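Local coordinates for hypothetical protein PH0495 (Pyrococcus horikoshii, PDB 1X3L) that catalyses the ATP-dependent phosphorylation of D-glycerate to 2-phosphoglycerate, using magnesium as its preferred metal cofactor, at residues A[308-314]-A[431-436]; A[349-353]-A[396-400]; A[388-394]-A[408-412]. The contacts are given in a common frame with arbitrary orientation. Residue numbers count along the deposited sequence, not the author numbering.

In the fold
All three contacts belong to the C-terminal part of the chain. Interaction 1 is helix-on-sheet packing: aliphatic side chains of helix 297-314 (V308, I311, A312) meet strand 427-435, and K436 lies along the helix end. Interactions 2 and 3, with centres about 10 Å apart, share one helical cluster; L349, V396 and V399 of the former touch L389, I394 and A408 of the latter. Interaction 2 is buried, whereas 1 and 3 are partly buried, with exposed lysines at their edges. Both helical contacts have leucine and valine inside and charges at the margin, but interaction 2 ends in a long salt bridge, interaction 3 in a lysine-to-carbonyl hydrogen bond. Interaction 1 has neither across its segments.

Interaction 1: residues A[308-314]-A[431-436]; sequences VQEIAER and AIVTSK
This is alpha/beta packing: the last two turns of helix 297-314 pack on one face of the mixed sheet, over strand 427-435. Helix 308-314 and strand 431-435 run nearly parallel, at 10°, their axes 9.2 Å apart at closest approach. Across the extended residues 431-433, A431 and V433 point their CB toward the helix while I432 points away, so a methyl hollow is followed by a branched bump. V308 (chi1 t) straddles the two: CG2 lies 4.0 Å from A431 CB, and CG1 4.0 Å from V433 CG2. V433, also t, rises between V308, I311 and A312; its CG1 is 3.9 Å from I311 CG2 and 4.3 Å from A312 CB. A312, with only a methyl, lets the chain at K436 come close, A312 CA to K436 CA 4.1 Å. I311 (chi1 m, chi2 t) also reaches V322 and L324 on neighbouring strand 322-328, while P320 touches I311, V433 and K436. No hydrogen bond crosses the segments; the contact is apolar packing. K436 lays its long aliphatic chain along the helix end, its CG 3.8 Å from I311 O, its CA 3.3 Å from A312 O, and its NZ 3.9 Å from R314 C.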
loop_
_atom_site.group_PDB
_atom_site.type_symbol
_atom_site.label_atom_id
_atom_site.label_comp_id
_atom_site.label_asym_id
_atom_site.label_seq_id
_atom_site.Cartn_x
_atom_site.Cartn_y
_atom_site.Cartn_z
ATOM N N VAL A 308 -23.041 13.986 -5.608
ATOM C CA VAL A 308 -22.956 14.522 -6.961
ATOM C C VAL A 308 -24.296 15.140 -7.342
ATOM O O VAL A 308 -24.333 16.174 -8.000
ATOM C CB VAL A 308 -22.585 13.433 -7.981
ATOM C CG1 VAL A 308 -22.823 13.941 -9.402
ATOM C CG2 VAL A 308 -21.132 13.058 -7.811
ATOM N N GLN A 309 -25.391 14.506 -6.923
ATOM C CA GLN A 309 -26.733 15.018 -7.201
ATOM C C GLN A 309 -26.935 16.403 -6.586
ATOM O O GLN A 309 -27.421 17.325 -7.240
ATOM C CB GLN A 309 -27.806 14.105 -6.612
ATOM C CG GLN A 309 -28.140 12.866 -7.391
ATOM C CD GLN A 309 -29.327 12.134 -6.783
ATOM O OE1 GLN A 309 -29.252 11.618 -5.664
ATOM N NE2 GLN A 309 -30.436 12.100 -7.513
ATOM N N GLU A 310 -26.580 16.524 -5.312
ATOM C CA GLU A 310 -26.730 17.772 -4.572
ATOM C C GLU A 310 -25.933 18.901 -5.232
ATOM O O GLU A 310 -26.423 20.019 -5.372
ATOM C CB GLU A 310 -26.265 17.564 -3.128
ATOM C CG GLU A 310 -26.735 18.615 -2.132
ATOM C CD GLU A 310 -28.238 18.567 -1.871
ATOM O OE1 GLU A 310 -28.876 17.523 -2.145
ATOM O OE2 GLU A 310 -28.781 19.579 -1.375
ATOM N N ILE A 311 -24.706 18.593 -5.635
ATOM C CA ILE A 311 -23.830 19.568 -6.281
ATOM C C ILE A 311 -24.416 20.068 -7.606
ATOM O O ILE A 311 -24.480 21.273 -7.852
ATOM C CB ILE A 311 -22.418 18.950 -6.533
ATOM C CG1 ILE A 311 -21.704 18.740 -5.190
ATOM C CG2 ILE A 311 -21.587 19.849 -7.464
ATOM C CD1 ILE A 311 -20.351 18.075 -5.306
ATOM N N ALA A 312 -24.850 19.142 -8.454
ATOM C CA ALA A 312 -25.413 19.511 -9.748
ATOM C C ALA A 312 -26.776 20.183 -9.615
ATOM O O ALA A 312 -27.156 21.016 -10.440
ATOM C CB ALA A 312 -25.533 18.274 -10.632
ATOM N N GLU A 313 -27.501 19.833 -8.560
ATOM C CA GLU A 313 -28.835 20.372 -8.348
ATOM C C GLU A 313 -28.895 21.698 -7.593
ATOM O O GLU A 313 -29.663 22.583 -7.968
ATOM C CB GLU A 313 -29.689 19.334 -7.613
ATOM C CG GLU A 313 -31.170 19.666 -7.521
ATOM C CD GLU A 313 -31.870 19.567 -8.866
ATOM O OE1 GLU A 313 -31.706 18.527 -9.544
ATOM O OE2 GLU A 313 -32.584 20.522 -9.241
ATOM N N ARG A 314 -28.089 21.841 -6.543
ATOM C CA ARG A 314 -28.114 23.051 -5.719
ATOM C C ARG A 314 -26.783 23.765 -5.501
ATOM O O ARG A 314 -26.730 24.761 -4.780
ATOM C CB ARG A 314 -28.707 22.711 -4.353
ATOM C CG ARG A 314 -30.097 22.100 -4.402
ATOM C CD ARG A 314 -30.358 21.268 -3.159
ATOM N NE ARG A 314 -31.725 20.750 -3.091
ATOM C CZ ARG A 314 -32.785 21.483 -2.768
ATOM N NH1 ARG A 314 -32.640 22.770 -2.479
ATOM N NH2 ARG A 314 -33.988 20.926 -2.725
ATOM N N ALA A 431 -14.930 11.916 -8.576
ATOM C CA ALA A 431 -16.235 12.391 -9.028
ATOM C C ALA A 431 -16.069 13.789 -9.617
ATOM O O ALA A 431 -15.563 14.700 -8.960
ATOM C CB ALA A 431 -17.230 12.417 -7.862
ATOM N N ILE A 432 -16.494 13.960 -10.862
ATOM C CA ILE A 432 -16.359 15.248 -11.522
ATOM C C ILE A 432 -17.707 15.840 -11.894
ATOM O O ILE A 432 -18.555 15.157 -12.462
ATOM C CB ILE A 432 -15.526 15.122 -12.822
ATOM C CG1 ILE A 432 -14.171 14.479 -12.518
ATOM C CG2 ILE A 432 -15.347 16.497 -13.458
ATOM C CD1 ILE A 432 -13.388 14.095 -13.759
ATOM N N VAL A 433 -17.911 17.107 -11.550
ATOM C CA VAL A 433 -19.141 17.804 -11.921
ATOM C C VAL A 433 -18.672 19.068 -12.636
ATOM O O VAL A 433 -18.005 19.915 -12.047
ATOM C CB VAL A 433 -19.998 18.187 -10.703
ATOM C CG1 VAL A 433 -21.307 18.813 -11.174
ATOM C CG2 VAL A 433 -20.285 16.957 -9.852
ATOM N N THR A 434 -19.000 19.183 -13.917
ATOM C CA THR A 434 -18.566 20.335 -14.693
ATOM C C THR A 434 -19.593 21.456 -14.744
ATOM O O THR A 434 -19.252 22.603 -15.019
ATOM C CB THR A 434 -18.216 19.918 -16.131
ATOM O OG1 THR A 434 -19.326 19.223 -16.711
ATOM C CG2 THR A 434 -17.002 18.997 -16.137
ATOM N N SER A 435 -20.849 21.138 -14.463
ATOM C CA SER A 435 -21.888 22.155 -14.517
ATOM C C SER A 435 -23.150 21.711 -13.792
ATOM O O SER A 435 -23.379 20.515 -13.615
ATOM C CB SER A 435 -22.213 22.461 -15.983
ATOM O OG SER A 435 -23.215 23.452 -16.091
ATOM N N LYS A 436 -23.962 22.680 -13.370
ATOM C CA LYS A 436 -25.214 22.387 -12.678
ATOM C C LYS A 436 -26.314 22.065 -13.689
ATOM O O LYS A 436 -26.139 22.414 -14.876
ATOM C CB LYS A 436 -25.646 23.584 -11.826
ATOM C CG LYS A 436 -24.722 23.893 -10.661
ATOM C CD LYS A 436 -25.158 25.150 -9.917
ATOM C CE LYS A 436 -26.561 25.006 -9.346
ATOM N NZ LYS A 436 -26.979 26.214 -8.583
#

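Interaction 2: residues A[349-353]-A[396-400]; sequences LSATR and VEKVL
Helix 343-351, its residues 349-350 at phi/psi about -65/-37, meets the first turn of helix 396-401, regular with L400 N donating to V396 O at 2.9 Å; L349 CA lies 7.5 Å from V396 CA and S350 CA 7.3 Å from L400 CA. L349 adopts chi1 t, chi2 p, spreading its branched end over the second helix: CG sits 4.0 Å from V396 CG1, and CD2 reaches V399 CG1 at 3.9 Å and L400 CD2 at 4.0 Å. V396 and V399, both t, and L400 (chi1 m, chi2 t) all point their CB toward 349-353. Small S350 lets L400 approach its backbone, CD1 lying 3.7 Å from S350 CA; S350 OG is satisfied by K298 O. T352 takes chi1 p and turns its hydroxyl back on the helix, OG1 donating to L349 O at 2.7 Å, so it can be buried 4.2 Å from V396 CG1. At the exposed margin R353 is extended (chi1-chi3 t), whereas E397 (chi1 m, chi2 p) bends its end nearer; R353 NH1 and E397 OE2 form a long salt bridge of 3.8 Å. L349 also touches L389, A408 and L409, making this a leucine- and valine-rich junction in the helical cluster of the MOFRL region.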
loop_
_atom_site.group_PDB
_atom_site.type_symbol
_atom_site.label_atom_id
_atom_site.label_comp_id
_atom_site.label_asym_id
_atom_site.label_seq_id
_atom_site.Cartn_x
_atom_site.Cartn_y
_atom_site.Cartn_z
ATOM N N LEU A 349 -21.157 1.395 -11.209
ATOM C CA LEU A 349 -22.462 0.996 -11.716
ATOM C C LEU A 349 -23.602 1.438 -10.806
ATOM O O LEU A 349 -24.649 1.882 -11.280
ATOM C CB LEU A 349 -22.512 -0.527 -11.913
ATOM C CG LEU A 349 -23.819 -1.085 -12.496
ATOM C CD1 LEU A 349 -24.035 -0.548 -13.914
ATOM C CD2 LEU A 349 -23.762 -2.609 -12.514
ATOM N N SER A 350 -23.394 1.337 -9.499
ATOM C CA SER A 350 -24.436 1.708 -8.546
ATOM C C SER A 350 -24.765 3.197 -8.629
ATOM O O SER A 350 -25.913 3.607 -8.441
ATOM C CB SER A 350 -23.994 1.350 -7.124
ATOM O OG SER A 350 -25.046 1.551 -6.200
ATOM N N ALA A 351 -23.752 4.003 -8.920
ATOM C CA ALA A 351 -23.929 5.444 -9.001
ATOM C C ALA A 351 -24.589 5.933 -10.285
ATOM O O ALA A 351 -25.066 7.061 -10.323
ATOM C CB ALA A 351 -22.575 6.145 -8.821
ATOM N N THR A 352 -24.625 5.099 -11.327
ATOM C CA THR A 352 -25.208 5.512 -12.608
ATOM C C THR A 352 -26.597 6.134 -12.560
ATOM O O THR A 352 -26.845 7.142 -13.223
ATOM C CB THR A 352 -25.269 4.351 -13.637
ATOM O OG1 THR A 352 -26.041 3.264 -13.103
ATOM C CG2 THR A 352 -23.863 3.872 -13.986
ATOM N N ARG A 353 -27.511 5.552 -11.791
ATOM C CA ARG A 353 -28.861 6.099 -11.746
ATOM C C ARG A 353 -28.928 7.493 -11.137
ATOM O O ARG A 353 -29.604 8.376 -11.666
ATOM C CB ARG A 353 -29.807 5.164 -10.989
ATOM C CG ARG A 353 -31.273 5.592 -11.106
ATOM C CD ARG A 353 -32.227 4.439 -10.829
ATOM N NE ARG A 353 -33.588 4.742 -11.273
ATOM C CZ ARG A 353 -34.560 3.837 -11.380
ATOM N NH1 ARG A 353 -34.325 2.565 -11.076
ATOM N NH2 ARG A 353 -35.766 4.200 -11.799
ATOM N N VAL A 396 -30.231 -2.541 -13.856
ATOM C CA VAL A 396 -29.101 -2.268 -12.978
ATOM C C VAL A 396 -29.222 -2.865 -11.577
ATOM O O VAL A 396 -28.284 -3.498 -11.091
ATOM C CB VAL A 396 -28.853 -0.742 -12.874
ATOM C CG1 VAL A 396 -27.680 -0.455 -11.947
ATOM C CG2 VAL A 396 -28.573 -0.182 -14.256
ATOM N N GLU A 397 -30.366 -2.664 -10.928
ATOM C CA GLU A 397 -30.569 -3.197 -9.581
ATOM C C GLU A 397 -30.379 -4.711 -9.562
ATOM O O GLU A 397 -29.764 -5.255 -8.650
ATOM C CB GLU A 397 -31.975 -2.853 -9.066
ATOM C CG GLU A 397 -32.216 -1.375 -8.759
ATOM C CD GLU A 397 -32.043 -0.472 -9.971
ATOM O OE1 GLU A 397 -32.573 -0.808 -11.056
ATOM O OE2 GLU A 397 -31.385 0.583 -9.832
ATOM N N LYS A 398 -30.907 -5.387 -10.577
ATOM C CA LYS A 398 -30.785 -6.839 -10.666
ATOM C C LYS A 398 -29.331 -7.244 -10.881
ATOM O O LYS A 398 -28.857 -8.212 -10.289
ATOM C CB LYS A 398 -31.640 -7.381 -11.814
ATOM C CG LYS A 398 -31.659 -8.902 -11.911
ATOM C CD LYS A 398 -32.444 -9.387 -13.136
ATOM C CE LYS A 398 -31.761 -8.983 -14.447
ATOM N NZ LYS A 398 -32.516 -9.455 -15.644
ATOM N N VAL A 399 -28.627 -6.502 -11.731
ATOM C CA VAL A 399 -27.223 -6.797 -12.013
ATOM C C VAL A 399 -26.394 -6.690 -10.740
ATOM O O VAL A 399 -25.534 -7.529 -10.476
ATOM C CB VAL A 399 -26.642 -5.830 -13.074
ATOM C CG1 VAL A 399 -25.161 -6.135 -13.297
ATOM C CG2 VAL A 399 -27.405 -5.971 -14.383
ATOM N N LEU A 400 -26.657 -5.656 -9.947
ATOM C CA LEU A 400 -25.927 -5.460 -8.698
ATOM C C LEU A 400 -26.276 -6.557 -7.695
ATOM O O LEU A 400 -25.410 -7.051 -6.979
ATOM C CB LEU A 400 -26.239 -4.073 -8.115
ATOM C CG LEU A 400 -25.554 -2.912 -8.852
ATOM C CD1 LEU A 400 -26.148 -1.579 -8.424
ATOM C CD2 LEU A 400 -24.048 -2.953 -8.567
#

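Interaction 3: residues A[388-394]-A[408-412]; sequences KLREKGI and ALKKV
A Schellman motif closes helix 385-391 where it packs on the end of helix 405-411. I394 N donates a hydrogen bond to L389 O at 3.0 Å, and G393 N one to R390 O at 2.9 Å; G393 is the C' residue, whose positive phi (62°) suits glycine. The turn brings I394 CA within 7.2 Å of A408 CA, while K388 CA and V412 CA are 6.5 Å apart. V412 (chi1 m) fits between K388 and L389, its CG1 3.9 Å from K388 CB and its CG2 3.7 Å from L389 CD2. Small A408 accommodates larger partners: L389 CD2 lies 4.2 Å from its CB, and I394 CG2 4.3 Å from the same atom. At the solvent-exposed edge, long K392 donates from NZ to K411 O at 2.9 Å, while K411 CD lies 3.9 Å from I394 CD1. Inward, L389 and A408 both touch L349 of helix 343-351, and V399 of helix 396-401 packs against I394 and A408; L409 and K410 touch strand 415-416.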
loop_
_atom_site.group_PDB
_atom_site.type_symbol
_atom_site.label_atom_id
_atom_site.label_comp_id
_atom_site.label_asym_id
_atom_site.label_seq_id
_atom_site.Cartn_x
_atom_site.Cartn_y
_atom_site.Cartn_z
ATOM N N LYS A 388 -28.034 4.481 -21.338
ATOM C CA LYS A 388 -27.444 3.563 -22.303
ATOM C C LYS A 388 -27.694 2.134 -21.820
ATOM O O LYS A 388 -27.944 1.234 -22.622
ATOM C CB LYS A 388 -25.945 3.835 -22.468
ATOM C CG LYS A 388 -25.657 5.119 -23.246
ATOM C CD LYS A 388 -24.167 5.430 -23.351
ATOM C CE LYS A 388 -23.940 6.753 -24.085
ATOM N NZ LYS A 388 -22.499 7.154 -24.111
ATOM N N LEU A 389 -27.644 1.941 -20.505
ATOM C CA LEU A 389 -27.887 0.632 -19.909
ATOM C C LEU A 389 -29.354 0.238 -20.112
ATOM O O LEU A 389 -29.661 -0.904 -20.467
ATOM C CB LEU A 389 -27.559 0.662 -18.412
ATOM C CG LEU A 389 -26.083 0.780 -18.005
ATOM C CD1 LEU A 389 -25.966 1.163 -16.535
ATOM C CD2 LEU A 389 -25.373 -0.543 -18.274
ATOM N N ARG A 390 -30.256 1.193 -19.894
ATOM C CA ARG A 390 -31.682 0.940 -20.052
ATOM C C ARG A 390 -32.036 0.677 -21.515
ATOM O O ARG A 390 -32.945 -0.097 -21.809
ATOM C CB ARG A 390 -32.488 2.121 -19.507
ATOM C CG ARG A 390 -32.309 2.334 -18.008
ATOM C CD ARG A 390 -32.689 1.079 -17.228
ATOM N NE ARG A 390 -34.126 0.812 -17.294
ATOM C CZ ARG A 390 -34.669 -0.399 -17.221
ATOM N NH1 ARG A 390 -33.899 -1.471 -17.082
ATOM N NH2 ARG A 390 -35.988 -0.538 -17.278
ATOM N N GLU A 391 -31.317 1.318 -22.431
ATOM C CA GLU A 391 -31.563 1.117 -23.853
ATOM C C GLU A 391 -31.223 -0.306 -24.263
ATOM O O GLU A 391 -31.727 -0.804 -25.270
ATOM C CB GLU A 391 -30.742 2.097 -24.693
ATOM C CG GLU A 391 -31.459 3.396 -24.973
ATOM C CD GLU A 391 -32.774 3.167 -25.691
ATOM O OE1 GLU A 391 -32.753 2.552 -26.782
ATOM O OE2 GLU A 391 -33.825 3.594 -25.165
ATOM N N LYS A 392 -30.357 -0.957 -23.494
ATOM C CA LYS A 392 -29.986 -2.331 -23.790
ATOM C C LYS A 392 -30.795 -3.273 -22.917
ATOM O O LYS A 392 -30.467 -4.450 -22.783
ATOM C CB LYS A 392 -28.486 -2.549 -23.572
ATOM C CG LYS A 392 -27.636 -1.820 -24.605
ATOM C CD LYS A 392 -26.250 -2.419 -24.765
ATOM C CE LYS A 392 -25.528 -1.750 -25.930
ATOM N NZ LYS A 392 -24.189 -2.328 -26.210
ATOM N N GLY A 393 -31.857 -2.740 -22.325
ATOM C CA GLY A 393 -32.714 -3.543 -21.469
ATOM C C GLY A 393 -32.026 -4.124 -20.245
ATOM O O GLY A 393 -32.396 -5.199 -19.774
ATOM N N ILE A 394 -31.029 -3.421 -19.717
ATOM C CA ILE A 394 -30.317 -3.907 -18.540
ATOM C C ILE A 394 -30.931 -3.374 -17.252
ATOM O O ILE A 394 -31.121 -2.168 -17.092
ATOM C CB ILE A 394 -28.820 -3.511 -18.577
ATOM C CG1 ILE A 394 -28.122 -4.235 -19.732
ATOM C CG2 ILE A 394 -28.155 -3.853 -17.255
ATOM C CD1 ILE A 394 -26.651 -3.899 -19.878
ATOM N N ALA A 408 -22.375 -5.668 -17.190
ATOM C CA ALA A 408 -23.174 -4.494 -17.525
ATOM C C ALA A 408 -22.277 -3.379 -18.041
ATOM O O ALA A 408 -22.530 -2.811 -19.102
ATOM C CB ALA A 408 -23.961 -4.012 -16.303
ATOM N N LEU A 409 -21.228 -3.073 -17.281
ATOM C CA LEU A 409 -20.294 -2.020 -17.664
ATOM C C LEU A 409 -19.640 -2.318 -19.009
ATOM O O LEU A 409 -19.377 -1.408 -19.791
ATOM C CB LEU A 409 -19.210 -1.856 -16.596
ATOM C CG LEU A 409 -19.667 -1.319 -15.229
ATOM C CD1 LEU A 409 -18.485 -1.315 -14.267
ATOM C CD2 LEU A 409 -20.239 0.095 -15.388
ATOM N N LYS A 410 -19.391 -3.598 -19.265
ATOM C CA LYS A 410 -18.761 -4.033 -20.508
ATOM C C LYS A 410 -19.541 -3.629 -21.759
ATOM O O LYS A 410 -18.951 -3.382 -22.810
ATOM C CB LYS A 410 -18.583 -5.558 -20.501
ATOM C CG LYS A 410 -17.900 -6.116 -21.745
ATOM C CD LYS A 410 -17.636 -7.621 -21.637
ATOM C CE LYS A 410 -18.916 -8.435 -21.769
ATOM N NZ LYS A 410 -18.667 -9.897 -21.581
ATOM N N LYS A 411 -20.861 -3.547 -21.639
ATOM C CA LYS A 411 -21.715 -3.221 -22.778
ATOM C C LYS A 411 -21.914 -1.742 -23.071
ATOM O O LYS A 411 -22.395 -1.381 -24.143
ATOM C CB LYS A 411 -23.081 -3.882 -22.593
ATOM C CG LYS A 411 -23.003 -5.386 -22.399
ATOM C CD LYS A 411 -24.380 -5.992 -22.285
ATOM C CE LYS A 411 -24.306 -7.499 -22.123
ATOM N NZ LYS A 411 -25.672 -8.087 -21.993
ATOM N N VAL A 412 -21.546 -0.883 -22.130
ATOM C CA VAL A 412 -21.716 0.549 -22.325
ATOM C C VAL A 412 -20.402 1.323 -22.211
ATOM O O VAL A 412 -20.398 2.521 -21.926
ATOM C CB VAL A 412 -22.743 1.116 -21.323
ATOM C CG1 VAL A 412 -24.130 0.535 -21.617
ATOM C CG2 VAL A 412 -22.329 0.775 -19.904
#